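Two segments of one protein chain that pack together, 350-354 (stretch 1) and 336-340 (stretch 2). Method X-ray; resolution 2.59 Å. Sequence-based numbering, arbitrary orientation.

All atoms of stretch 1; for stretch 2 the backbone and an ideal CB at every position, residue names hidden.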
# COMPACT_ATOMS: atom_id res chain seq x y z
N VAL B 350 -4.55 -15.98 9.00
CA VAL B 350 -4.06 -16.02 7.64
C VAL B 350 -2.86 -16.95 7.59
O VAL B 350 -2.03 -16.91 8.47
CB VAL B 350 -3.68 -14.60 7.09
CG1 VAL B 350 -2.94 -13.84 8.09
CG2 VAL B 350 -2.82 -14.72 5.86
N VAL B 351 -2.80 -17.79 6.56
CA VAL B 351 -1.68 -18.67 6.34
C VAL B 351 -0.87 -18.31 5.11
O VAL B 351 -1.40 -18.15 4.03
CB VAL B 351 -2.14 -20.10 6.18
CG1 VAL B 351 -1.04 -20.93 5.66
CG2 VAL B 351 -2.65 -20.65 7.55
N PHE B 352 0.42 -18.14 5.29
CA PHE B 352 1.31 -17.96 4.18
C PHE B 352 1.97 -19.27 4.04
O PHE B 352 2.58 -19.71 4.97
CB PHE B 352 2.39 -16.95 4.51
CG PHE B 352 1.94 -15.53 4.39
CD1 PHE B 352 1.16 -14.95 5.37
CD2 PHE B 352 2.32 -14.75 3.29
CE1 PHE B 352 0.73 -13.62 5.27
CE2 PHE B 352 1.90 -13.44 3.18
CZ PHE B 352 1.10 -12.87 4.18
N THR B 353 1.91 -19.90 2.87
CA THR B 353 2.42 -21.26 2.74
C THR B 353 3.89 -21.27 2.56
O THR B 353 4.53 -22.26 2.91
CB THR B 353 1.81 -22.03 1.52
OG1 THR B 353 2.14 -21.32 0.34
CG2 THR B 353 0.29 -22.14 1.61
N GLY B 354 4.47 -20.21 2.02
CA GLY B 354 5.86 -20.28 1.51
C GLY B 354 5.84 -21.33 0.40
O GLY B 354 4.78 -21.58 -0.21
N UNK B 336 11.64 -25.99 6.25
CA UNK B 336 10.66 -25.14 5.55
C UNK B 336 9.37 -25.06 6.35
O UNK B 336 8.91 -26.03 6.93
CB UNK B 336 10.38 -25.68 4.15
N UNK B 337 8.79 -23.90 6.42
CA UNK B 337 7.64 -23.73 7.28
C UNK B 337 6.49 -23.15 6.52
O UNK B 337 6.64 -22.51 5.51
CB UNK B 337 7.98 -22.84 8.48
N UNK B 338 5.33 -23.50 7.00
CA UNK B 338 4.09 -22.86 6.66
C UNK B 338 3.82 -21.92 7.84
O UNK B 338 3.94 -22.29 8.99
CB UNK B 338 2.96 -23.86 6.42
N UNK B 339 3.43 -20.72 7.57
CA UNK B 339 3.34 -19.72 8.59
C UNK B 339 1.90 -19.38 8.87
O UNK B 339 1.24 -18.86 8.01
CB UNK B 339 4.12 -18.47 8.19
N UNK B 340 1.42 -19.72 10.05
CA UNK B 340 0.09 -19.36 10.47
C UNK B 340 0.11 -18.14 11.41
O UNK B 340 0.80 -18.13 12.43
CB UNK B 340 -0.58 -20.55 11.15

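The two segments run antiparallel, with 159° between their strand directions, and the backbone sets the register before any side chain is chosen. Position 339 pairs with Phe352 and position 340 with Val351, so the remaining choices are mostly about what can lie beside those neighbours.

Position 336 lies before the strand, with phi/psi of -62/139. Its CB points sideways and has nothing of stretch 1 within 5.5 Å, so this contact leaves the choice almost free. The deposited residue is Ser336, whose hydroxyl is hydrogen-bonded elsewhere in the structure.

At 337 the backbone is extended and the CB points away, again with no neighbour from stretch 1 within 5.5 Å. Many residues would fit as far as this contact is concerned. The residue is Ala337, and its nearest approach is made by the main chain: its O lies 3.4 Å from Thr353 O, two acceptors that cannot bond to each other.

Position 338 is more demanding. Its CB points sideways, yet the ideal CB is 5.0 Å from Val351 CG1, with the carbonyl oxygens of Phe352 and Thr353 at 4.4 and 4.2 Å. A branched aliphatic could reach the valine methyl; threonine would also suit the extended backbone. The deposited Ile338 takes the aliphatic route. Its CG2 packs 3.7 Å from Val351 CG1, while CG1 of the isoleucine comes within 3.6 Å of Thr353 O. Chi1 is m and chi2 t.

At 339 the main chain does the binding. The backbone N donates to Phe352 O at 2.9 Å, and the backbone O accepts from Phe352 N at 2.9 Å, closing the ring of a hydrogen-bonded antiparallel pair. The same O receives a CA-H...O contact from Val351 CA at 3.4 Å. The ideal CB is 3.8 Å from Phe352 O and lies on the same sheet face as the Phe352 side chain, whose end leads away. Small residues fit, and valine or threonine are plausible too. Ser339 is found, its CB 4.3 Å from Phe352 CB; its hydroxyl makes no hydrogen bond to stretch 1.

Position 340 sits in the non-hydrogen-bonded pair, CA to CA 4.5 Å from Val351, with its CB on the valine's face of the sheet. The ideal CB is 4.2 Å from Val351 CG2, which offers a methyl and no charge, so an aliphatic or a ring would suit. The residue is His340. With chi1 t, its CD2 comes 3.6 Å from Val351 CG2, the methyl approaching the ring obliquely, while NE2 is hydrogen-bonded elsewhere in the structure.

Stretch 2 336-340: SAISH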
# COMPACT_ATOMS: atom_id res chain seq x y z
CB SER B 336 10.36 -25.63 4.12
OG SER B 336 9.69 -26.91 4.06
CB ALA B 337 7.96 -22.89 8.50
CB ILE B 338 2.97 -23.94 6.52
CG1 ILE B 338 3.13 -24.64 5.17
CG2 ILE B 338 1.62 -23.30 6.64
CD1 ILE B 338 2.31 -25.81 5.07
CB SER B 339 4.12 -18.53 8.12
OG SER B 339 5.47 -18.98 7.96
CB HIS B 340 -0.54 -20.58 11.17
CG HIS B 340 -1.92 -20.36 11.66
ND1 HIS B 340 -2.20 -19.80 12.88
CD2 HIS B 340 -3.12 -20.63 11.09
CE1 HIS B 340 -3.50 -19.72 13.04
NE2 HIS B 340 -4.09 -20.21 11.97
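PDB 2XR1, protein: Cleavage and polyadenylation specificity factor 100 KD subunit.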